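PDB 3THA: tryptophan synthase alpha chain from Campylobacter jejuni, which probably cleaves indoleglycerol phosphate to indole and glyceraldehyde 3-phosphate, as the alpha subunit of the alpha2-beta2 enzyme that completes tryptophan biosynthesis. Local coordinates for residues L27-Q35 against S77-T87. Numbering follows the deposited sequence.
Sequences LQTSEAFLQ and SVFELLARIKT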
loop_
_atom_site.group_PDB
_atom_site.type_symbol
_atom_site.label_atom_id
_atom_site.label_comp_id
_atom_site.label_asym_id
_atom_site.label_seq_id
_atom_site.Cartn_x
_atom_site.Cartn_y
_atom_site.Cartn_z
ATOM N N LEU B 27 -5.445 -18.419 10.423
ATOM C CA LEU B 27 -5.186 -19.264 9.297
ATOM C C LEU B 27 -6.302 -20.280 9.133
ATOM O O LEU B 27 -6.722 -20.589 8.018
ATOM C CB LEU B 27 -3.843 -19.973 9.482
ATOM C CG LEU B 27 -3.219 -20.518 8.181
ATOM C CD1 LEU B 27 -3.163 -19.444 7.049
ATOM C CD2 LEU B 27 -1.809 -21.145 8.449
ATOM N N GLN B 28 -6.812 -20.780 10.249
ATOM C CA GLN B 28 -7.849 -21.790 10.173
ATOM C C GLN B 28 -9.119 -21.265 9.491
ATOM O O GLN B 28 -9.824 -22.024 8.820
ATOM C CB GLN B 28 -8.150 -22.383 11.543
ATOM C CG GLN B 28 -9.278 -23.418 11.528
ATOM C CD GLN B 28 -9.057 -24.572 10.537
ATOM O OE1 GLN B 28 -7.956 -25.119 10.436
ATOM N NE2 GLN B 28 -10.112 -24.947 9.820
ATOM N N THR B 29 -9.391 -19.971 9.625
ATOM C CA THR B 29 -10.564 -19.357 8.968
ATOM C C THR B 29 -10.323 -19.182 7.470
ATOM O O THR B 29 -11.264 -19.245 6.668
ATOM C CB THR B 29 -10.890 -17.994 9.549
ATOM O OG1 THR B 29 -10.777 -18.046 10.983
ATOM C CG2 THR B 29 -12.333 -17.513 9.113
ATOM N N SER B 30 -9.061 -18.931 7.121
ATOM C CA SER B 30 -8.622 -18.839 5.725
ATOM C C SER B 30 -8.733 -20.234 5.110
ATOM O O SER B 30 -9.311 -20.384 4.047
ATOM C CB SER B 30 -7.207 -18.218 5.615
ATOM O OG SER B 30 -7.253 -16.784 5.703
ATOM N N GLU B 31 -8.256 -21.253 5.822
ATOM C CA GLU B 31 -8.437 -22.655 5.410
ATOM C C GLU B 31 -9.912 -23.058 5.217
ATOM O O GLU B 31 -10.294 -23.606 4.213
ATOM C CB GLU B 31 -7.754 -23.614 6.397
ATOM C CG GLU B 31 -7.886 -25.113 5.990
ATOM C CD GLU B 31 -6.763 -26.003 6.524
ATOM O OE1 GLU B 31 -5.681 -25.474 6.839
ATOM O OE2 GLU B 31 -6.954 -27.238 6.632
ATOM N N ALA B 32 -10.753 -22.763 6.179
ATOM C CA ALA B 32 -12.134 -23.189 6.044
ATOM C C ALA B 32 -12.795 -22.412 4.919
ATOM O O ALA B 32 -13.605 -22.958 4.182
ATOM C CB ALA B 32 -12.883 -23.051 7.354
ATOM N N PHE B 33 -12.423 -21.143 4.773
ATOM C CA PHE B 33 -12.853 -20.334 3.624
ATOM C C PHE B 33 -12.537 -21.034 2.299
ATOM O O PHE B 33 -13.420 -21.258 1.484
ATOM C CB PHE B 33 -12.222 -18.912 3.636
ATOM C CG PHE B 33 -12.664 -18.030 2.466
ATOM C CD1 PHE B 33 -14.008 -17.825 2.197
ATOM C CD2 PHE B 33 -11.749 -17.409 1.662
ATOM C CE1 PHE B 33 -14.425 -17.039 1.129
ATOM C CE2 PHE B 33 -12.167 -16.597 0.581
ATOM C CZ PHE B 33 -13.505 -16.442 0.321
ATOM N N LEU B 34 -11.260 -21.326 2.085
ATOM C CA LEU B 34 -10.785 -21.921 0.823
ATOM C C LEU B 34 -11.513 -23.216 0.497
ATOM O O LEU B 34 -11.924 -23.442 -0.622
ATOM C CB LEU B 34 -9.268 -22.113 0.850
ATOM C CG LEU B 34 -8.542 -20.739 0.770
ATOM C CD1 LEU B 34 -7.025 -20.806 1.044
ATOM C CD2 LEU B 34 -8.802 -20.070 -0.559
ATOM N N GLN B 35 -11.714 -24.046 1.506
ATOM C CA GLN B 35 -12.396 -25.278 1.281
ATOM C C GLN B 35 -13.823 -25.047 0.819
ATOM O O GLN B 35 -14.424 -25.942 0.230
ATOM C CB GLN B 35 -12.375 -26.139 2.552
ATOM C CG GLN B 35 -10.974 -26.519 3.014
ATOM C CD GLN B 35 -10.328 -27.645 2.191
ATOM O OE1 GLN B 35 -10.443 -27.715 0.955
ATOM N NE2 GLN B 35 -9.618 -28.523 2.889
ATOM N N SER B 77 3.789 -20.990 5.549
ATOM C CA SER B 77 2.601 -21.626 6.085
ATOM C C SER B 77 1.410 -21.509 5.100
ATOM O O SER B 77 0.567 -22.422 5.037
ATOM C CB SER B 77 2.284 -21.124 7.485
ATOM O OG SER B 77 1.758 -19.819 7.472
ATOM N N VAL B 78 1.387 -20.430 4.308
ATOM C CA VAL B 78 0.492 -20.308 3.123
ATOM C C VAL B 78 0.720 -21.410 2.078
ATOM O O VAL B 78 -0.220 -22.121 1.687
ATOM C CB VAL B 78 0.601 -18.921 2.459
ATOM C CG1 VAL B 78 -0.112 -18.885 1.093
ATOM C CG2 VAL B 78 0.052 -17.838 3.401
ATOM N N PHE B 79 1.962 -21.559 1.621
ATOM C CA PHE B 79 2.286 -22.657 0.730
ATOM C C PHE B 79 1.819 -23.994 1.341
ATOM O O PHE B 79 1.214 -24.837 0.640
ATOM C CB PHE B 79 3.776 -22.676 0.421
ATOM C CG PHE B 79 4.202 -21.666 -0.610
ATOM C CD1 PHE B 79 3.380 -21.370 -1.720
ATOM C CD2 PHE B 79 5.453 -21.041 -0.510
ATOM C CE1 PHE B 79 3.794 -20.453 -2.715
ATOM C CE2 PHE B 79 5.876 -20.130 -1.491
ATOM C CZ PHE B 79 5.026 -19.832 -2.595
ATOM N N GLU B 80 2.073 -24.174 2.645
ATOM C CA GLU B 80 1.615 -25.393 3.356
ATOM C C GLU B 80 0.089 -25.548 3.322
ATOM O O GLU B 80 -0.421 -26.633 3.164
ATOM C CB GLU B 80 2.106 -25.418 4.807
ATOM C CG GLU B 80 3.469 -26.041 4.999
ATOM C CD GLU B 80 3.882 -26.059 6.473
ATOM O OE1 GLU B 80 4.720 -25.196 6.857
ATOM O OE2 GLU B 80 3.342 -26.910 7.247
ATOM N N LEU B 81 -0.614 -24.436 3.443
ATOM C CA LEU B 81 -2.062 -24.376 3.366
ATOM C C LEU B 81 -2.650 -24.658 1.989
ATOM O O LEU B 81 -3.635 -25.396 1.870
ATOM C CB LEU B 81 -2.505 -22.983 3.801
ATOM C CG LEU B 81 -3.946 -22.597 3.544
ATOM C CD1 LEU B 81 -4.860 -23.474 4.389
ATOM C CD2 LEU B 81 -4.063 -21.155 3.918
ATOM N N LEU B 82 -2.079 -24.038 0.969
ATOM C CA LEU B 82 -2.483 -24.289 -0.414
ATOM C C LEU B 82 -2.424 -25.747 -0.826
ATOM O O LEU B 82 -3.187 -26.159 -1.679
ATOM C CB LEU B 82 -1.664 -23.447 -1.375
ATOM C CG LEU B 82 -2.104 -22.002 -1.281
ATOM C CD1 LEU B 82 -1.129 -21.136 -2.050
ATOM C CD2 LEU B 82 -3.554 -21.862 -1.810
ATOM N N ALA B 83 -1.564 -26.534 -0.181
ATOM C CA ALA B 83 -1.383 -27.936 -0.547
ATOM C C ALA B 83 -2.480 -28.783 0.049
ATOM O O ALA B 83 -2.766 -29.860 -0.465
ATOM C CB ALA B 83 -0.054 -28.437 -0.088
ATOM N N ARG B 84 -3.091 -28.319 1.136
ATOM C CA ARG B 84 -4.216 -29.058 1.694
ATOM C C ARG B 84 -5.596 -28.625 1.194
ATOM O O ARG B 84 -6.599 -29.101 1.683
ATOM C CB ARG B 84 -4.174 -29.167 3.229
ATOM C CG ARG B 84 -3.270 -28.229 3.960
ATOM C CD ARG B 84 -3.387 -28.459 5.477
ATOM N NE ARG B 84 -3.545 -27.176 6.145
ATOM C CZ ARG B 84 -2.536 -26.407 6.505
ATOM N NH1 ARG B 84 -2.767 -25.224 7.081
ATOM N NH2 ARG B 84 -1.296 -26.817 6.296
ATOM N N ILE B 85 -5.630 -27.761 0.189
ATOM C CA ILE B 85 -6.869 -27.163 -0.290
ATOM C C ILE B 85 -7.283 -27.772 -1.615
ATOM O O ILE B 85 -6.453 -27.930 -2.517
ATOM C CB ILE B 85 -6.674 -25.605 -0.417
ATOM C CG1 ILE B 85 -6.906 -24.966 0.939
ATOM C CG2 ILE B 85 -7.540 -24.951 -1.528
ATOM C CD1 ILE B 85 -7.792 -25.743 1.778
ATOM N N LYS B 86 -8.559 -28.106 -1.742
ATOM C CA LYS B 86 -9.054 -28.477 -3.048
ATOM C C LYS B 86 -10.167 -27.546 -3.501
ATOM O O LYS B 86 -11.213 -27.434 -2.865
ATOM C CB LYS B 86 -9.477 -29.961 -3.110
ATOM C CG LYS B 86 -9.646 -30.553 -4.579
ATOM C CD LYS B 86 -8.638 -29.960 -5.629
ATOM C CE LYS B 86 -8.851 -30.548 -7.061
ATOM N NZ LYS B 86 -8.114 -29.767 -8.141
ATOM N N THR B 87 -9.918 -26.853 -4.603
ATOM C CA THR B 87 -10.955 -26.001 -5.187
ATOM C C THR B 87 -10.868 -26.048 -6.696
ATOM O O THR B 87 -9.840 -26.426 -7.237
ATOM C CB THR B 87 -10.830 -24.526 -4.712
ATOM O OG1 THR B 87 -11.919 -23.768 -5.257
ATOM C CG2 THR B 87 -9.502 -23.926 -5.176
#
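Leu81 enters between Leu27, Glu31 and Leu34 of helix 27-35, and its two methyls divide the work. CD2 takes the apolar partners, with CD1 of Leu27 at 3.7 Å and CD1 of Leu34 at 4.1 Å; CD1 turns to the aliphatic part of Glu31, 3.5 Å from its CB. Leu27 and Leu81 run past each other in opposing directions, whereas Leu34 and Ile85 meet nearly at right angles, CB of Leu34 resting 3.7 Å from CG1 of Ile85. This is the close-packed side: Leu34 and Leu81 are buried, and Leu34 continues inward onto Leu45 of strand 44-48. The strands form a closed, eight-stranded parallel barrel, the TIM-barrel fold of the TrpA family, and the contact joins two neighbouring helices of its outer layer. Their axes approach to 10.7 Å and cross at -31°, directions roughly parallel, consistent with successive beta-alpha units running the same way round the barrel. After Arg84 the backbone runs on toward strand 90-94.

Outward, polar side chains replace the leucines. Glu31, with CG anti to its backbone N (chi1 -179°) and an extended chain, reaches the guanidinium of Arg84, whose NE at 2.8 Å and NH1 at 2.9 Å both donate to OE1 of Glu31. Because both donors converge on OE1, the grip is side-on through one oxygen. That oxygen lies in the guanidinium plane; the carboxylate plane is turned 39° from it. CA of Leu81 lies over one guanidinium face. At the exposed end, Gln35 bends at its second torsion and its amide reaches the departing backbone by two weak bonds, OE1 of Gln35 accepting from N of Lys86 and NE2 of Gln35 donating to O of Arg84, each 3.3 Å long.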